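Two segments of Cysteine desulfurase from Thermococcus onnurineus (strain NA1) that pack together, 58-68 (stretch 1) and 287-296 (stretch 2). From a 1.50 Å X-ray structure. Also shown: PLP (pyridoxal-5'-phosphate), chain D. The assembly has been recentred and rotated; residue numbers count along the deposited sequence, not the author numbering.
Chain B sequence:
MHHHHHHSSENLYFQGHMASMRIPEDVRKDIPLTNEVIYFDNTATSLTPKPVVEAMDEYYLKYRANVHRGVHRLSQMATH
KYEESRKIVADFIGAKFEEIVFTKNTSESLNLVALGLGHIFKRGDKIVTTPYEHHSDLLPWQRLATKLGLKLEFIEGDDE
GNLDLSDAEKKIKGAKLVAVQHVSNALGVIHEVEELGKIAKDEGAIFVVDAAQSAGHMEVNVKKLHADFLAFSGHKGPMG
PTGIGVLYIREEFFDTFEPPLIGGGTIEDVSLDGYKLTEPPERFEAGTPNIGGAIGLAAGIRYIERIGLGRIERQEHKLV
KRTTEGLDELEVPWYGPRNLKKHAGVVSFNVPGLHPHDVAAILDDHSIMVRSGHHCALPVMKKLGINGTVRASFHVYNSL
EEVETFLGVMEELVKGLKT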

# COMPACT_ATOMS: atom_id res chain seq x y z
N GLU B 58 2.56 3.90 18.66
CA GLU B 58 2.64 5.26 19.10
C GLU B 58 1.91 6.19 18.13
O GLU B 58 1.23 7.06 18.54
CB GLU B 58 4.09 5.70 19.36
CG GLU B 58 4.18 7.02 20.05
CD GLU B 58 5.57 7.65 20.06
OE1 GLU B 58 5.81 8.43 20.98
OE2 GLU B 58 6.38 7.43 19.18
N TYR B 59 2.11 5.96 16.85
CA TYR B 59 1.40 6.75 15.87
C TYR B 59 -0.13 6.55 16.04
O TYR B 59 -0.85 7.46 16.10
CB TYR B 59 1.78 6.37 14.41
CG TYR B 59 0.82 6.92 13.35
CD1 TYR B 59 0.71 8.24 13.13
CD2 TYR B 59 0.03 6.09 12.60
CE1 TYR B 59 -0.15 8.75 12.21
CE2 TYR B 59 -0.84 6.59 11.66
CZ TYR B 59 -0.93 7.91 11.46
OH TYR B 59 -1.79 8.42 10.55
N TYR B 60 -0.54 5.30 16.06
CA TYR B 60 -1.95 5.00 16.10
C TYR B 60 -2.64 5.46 17.35
O TYR B 60 -3.78 5.83 17.27
CB TYR B 60 -2.25 3.50 15.86
CG TYR B 60 -2.10 3.15 14.42
CD1 TYR B 60 -2.95 3.63 13.52
CD2 TYR B 60 -1.06 2.40 13.98
CE1 TYR B 60 -2.79 3.37 12.19
CE2 TYR B 60 -0.90 2.11 12.63
CZ TYR B 60 -1.78 2.64 11.76
OH TYR B 60 -1.69 2.45 10.46
N LEU B 61 -1.96 5.42 18.48
CA LEU B 61 -2.60 5.80 19.73
C LEU B 61 -2.29 7.17 20.31
O LEU B 61 -3.05 7.67 21.08
CB LEU B 61 -2.34 4.72 20.78
CG LEU B 61 -2.89 3.36 20.44
CD1 LEU B 61 -2.42 2.35 21.44
CD2 LEU B 61 -4.40 3.35 20.36
N LYS B 62 -1.18 7.76 19.89
CA LYS B 62 -0.75 9.04 20.41
C LYS B 62 -0.68 10.24 19.48
O LYS B 62 -0.76 11.33 19.93
CB LYS B 62 0.57 8.92 21.19
CG LYS B 62 0.53 7.96 22.37
CD LYS B 62 1.78 8.12 23.22
CE LYS B 62 2.06 6.95 24.13
NZ LYS B 62 0.83 6.20 24.43
N TYR B 63 -0.52 10.02 18.18
CA TYR B 63 -0.47 11.14 17.25
C TYR B 63 -1.14 10.86 15.92
O TYR B 63 -0.70 11.24 14.93
CB TYR B 63 0.95 11.74 17.07
CG TYR B 63 2.05 10.83 16.54
CD1 TYR B 63 2.74 10.04 17.36
CD2 TYR B 63 2.41 10.87 15.23
CE1 TYR B 63 3.75 9.22 16.91
CE2 TYR B 63 3.40 10.06 14.75
CZ TYR B 63 4.06 9.23 15.60
OH TYR B 63 5.04 8.43 15.15
N ARG B 64 -2.25 10.17 15.99
CA ARG B 64 -2.98 9.76 14.83
C ARG B 64 -3.59 10.89 14.05
O ARG B 64 -4.44 11.60 14.53
CB ARG B 64 -4.04 8.73 15.28
CG ARG B 64 -4.82 8.09 14.16
CD ARG B 64 -4.04 7.14 13.26
NE ARG B 64 -5.04 6.46 12.47
CZ ARG B 64 -5.45 6.78 11.26
NH1 ARG B 64 -6.51 6.18 10.79
NH2 ARG B 64 -4.81 7.65 10.53
N ALA B 65 -3.17 11.02 12.80
CA ALA B 65 -3.69 12.02 11.93
C ALA B 65 -3.15 11.81 10.55
O ALA B 65 -2.29 11.07 10.40
CB ALA B 65 -3.27 13.41 12.42
N ASN B 66 -3.72 12.53 9.60
CA ASN B 66 -3.29 12.54 8.24
C ASN B 66 -2.14 13.56 8.12
O ASN B 66 -1.95 14.35 8.98
CB ASN B 66 -4.43 12.80 7.24
CG ASN B 66 -4.22 12.05 5.95
OD1 ASN B 66 -3.11 11.92 5.49
ND2 ASN B 66 -5.28 11.62 5.35
N VAL B 67 -1.39 13.50 7.04
CA VAL B 67 -0.25 14.36 6.88
C VAL B 67 -0.55 15.57 6.04
O VAL B 67 -1.57 16.15 6.18
CB VAL B 67 0.94 13.56 6.36
CG1 VAL B 67 1.36 12.58 7.41
CG2 VAL B 67 0.63 12.78 5.10
N HIS B 68 0.37 15.98 5.22
CA HIS B 68 0.15 17.14 4.36
C HIS B 68 -0.05 18.46 5.08
O HIS B 68 -0.81 19.27 4.63
CB HIS B 68 -0.96 16.90 3.35
CG HIS B 68 -0.59 15.91 2.29
ND1 HIS B 68 0.27 16.20 1.25
CD2 HIS B 68 -0.93 14.61 2.14
CE1 HIS B 68 0.43 15.12 0.50
NE2 HIS B 68 -0.29 14.14 1.03
N1 PLP D . -12.40 10.53 -2.35
C2 PLP D . -13.01 11.05 -1.31
C2A PLP D . -14.49 11.41 -1.45
C3 PLP D . -12.30 11.28 -0.05
O3 PLP D . -12.88 11.78 1.05
C4 PLP D . -10.90 10.81 -0.02
C4A PLP D . -10.02 10.94 1.22
C5 PLP D . -10.39 10.21 -1.25
C6 PLP D . -11.13 10.06 -2.37
C5A PLP D . -8.96 9.72 -1.22
O4P PLP D . -8.80 8.81 -0.03
P PLP D . -7.29 8.33 0.21
O1P PLP D . -6.56 9.61 0.61
O2P PLP D . -6.78 7.88 -1.04
O3P PLP D . -7.37 7.41 1.33
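Stretch 2 (287-296) GTPNIGGAIG

Stretch 2 starts as an extended loop, Gly287 to Asn290, and then enters a helix at Ile291 that runs on past Gly296. Stretch 1 is the reverse: the end of a helix through Lys62, then a loop to His68. Tyr63 is the first residue to leave helical phi/psi. The two helix axes come within 10.1 Å, and their N-to-C directions differ by 133°, so the helices run roughly against each other. Helix therefore meets helix at Tyr59 and Gly292, whose CA atoms are 6.5 Å apart, and loop meets loop at Asn66 and Thr288, with CA atoms 7.2 Å apart.

Ile291 is the centre of the contact and has the largest covered area. Its CB points toward stretch 1, and chi1 is m with chi2 t. This conformation places CG2 over one face of the Tyr59 ring, 3.9 Å from the centroid and 28° off the ring normal, a CH-pi contact. Ile291 CD1 also reaches the loop, 3.8 Å from Val67 CG1 and 3.8 Å from Ala65 O, and is 3.6 Å from Tyr59 OH.

Tyr59 has chi1 t, and its CB also points toward stretch 2. The ring is held at its far end: Tyr59 OH donates to Ala65 O at 2.7 Å and accepts from Arg64 NH2 at 3.1 Å. The hydroxyl thus ties the helix to the loop that follows, while the ring remains available to stretch 2.

One turn after Ile291, Ile295 repeats the m, t conformation. Its CD1 lies 3.9 Å from Tyr59 CD1 and 3.6 Å from Tyr63 OH. Tyr63 has chi1 p; its CB points sideways, but the ring end comes nearer to Ile295.

Gly292 lets the backbone come close. Its CA is 3.8 Å from Tyr59 CD2 and 4.0 Å from Tyr60 OH. A CB here would point toward stretch 1 and fall 2.6 Å from Tyr60 OH, a clash.

Asn290 caps the helix. With chi1 t, its OD1 accepts from Gly293 N at 2.9 Å. A CB on Gly293 would clash with Asn290 ND2, at 2.4 Å.

In the loops, Asn66 makes the direct hydrogen bond between the stretches. Asn66 ND2 donates to Thr288 OG1 at 3.0 Å, with an angle of 166°. Its chi1 of -146° lies between wells; the same amide accepts from Val67 N at OD1, 2.8 Å away. Thr288, chi1 m, passes the link to the cofactor: Thr288 OG1 donates to PLP O1P at 2.7 Å, and Thr288 N donates to the same oxygen at 2.9 Å. Gly287 has a positive phi of 82°, which favours glycine, and a CB there would be 2.5 Å from PLP O2P, a clash. Val67, chi1 m, sets CG2 4.1 Å from Pro289 CD. At the end of stretch 1, water 1 bridges the stretches, 2.6 Å from His68 NE2 and donating to Gly287 O at 2.7 Å.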

# COMPACT_ATOMS: atom_id res chain seq x y z
N GLY B 287 -2.87 9.97 -2.85
CA GLY B 287 -3.75 9.63 -1.73
C GLY B 287 -3.02 9.51 -0.45
O GLY B 287 -1.75 9.64 -0.37
N THR B 288 -3.69 9.26 0.62
CA THR B 288 -3.10 9.14 1.90
C THR B 288 -2.07 8.04 1.93
O THR B 288 -2.35 6.90 1.65
CB THR B 288 -4.17 8.80 2.97
OG1 THR B 288 -5.20 9.83 2.93
CG2 THR B 288 -3.65 8.64 4.35
N PRO B 289 -0.78 8.35 2.25
CA PRO B 289 0.20 7.30 2.37
C PRO B 289 0.01 6.33 3.44
O PRO B 289 -0.80 6.60 4.35
CB PRO B 289 1.54 8.03 2.50
CG PRO B 289 1.16 9.45 2.61
CD PRO B 289 -0.29 9.67 2.65
N ASN B 290 0.77 5.22 3.46
CA ASN B 290 0.77 4.40 4.61
C ASN B 290 1.65 5.00 5.68
O ASN B 290 2.82 4.61 5.88
CB ASN B 290 1.26 3.01 4.29
CG ASN B 290 1.12 2.08 5.38
OD1 ASN B 290 0.70 2.43 6.48
ND2 ASN B 290 1.48 0.77 5.16
N ILE B 291 1.07 5.98 6.40
CA ILE B 291 1.82 6.76 7.37
C ILE B 291 2.37 5.85 8.46
O ILE B 291 3.56 5.87 8.85
CB ILE B 291 0.92 7.84 7.97
CG1 ILE B 291 0.45 8.72 6.86
CG2 ILE B 291 1.65 8.61 9.08
CD1 ILE B 291 -0.81 9.48 7.23
N GLY B 292 1.56 4.95 9.03
CA GLY B 292 1.99 4.04 10.04
C GLY B 292 3.09 3.13 9.57
O GLY B 292 3.98 2.81 10.33
N GLY B 293 2.91 2.69 8.33
CA GLY B 293 3.92 1.77 7.80
C GLY B 293 5.26 2.45 7.52
O GLY B 293 6.29 1.85 7.77
N ALA B 294 5.26 3.67 7.04
CA ALA B 294 6.53 4.43 6.86
C ALA B 294 7.20 4.64 8.18
O ALA B 294 8.43 4.47 8.35
CB ALA B 294 6.25 5.73 6.20
N ILE B 295 6.45 4.94 9.25
CA ILE B 295 7.01 5.09 10.59
C ILE B 295 7.57 3.80 11.08
O ILE B 295 8.66 3.74 11.68
CB ILE B 295 5.92 5.70 11.52
CG1 ILE B 295 5.66 7.14 11.12
CG2 ILE B 295 6.31 5.57 13.03
CD1 ILE B 295 4.33 7.76 11.68
N GLY B 296 6.86 2.70 10.84
CA GLY B 296 7.39 1.40 11.19
C GLY B 296 8.68 0.99 10.45
O GLY B 296 9.59 0.41 11.07
O HOH W 1 -0.75 12.16 -0.59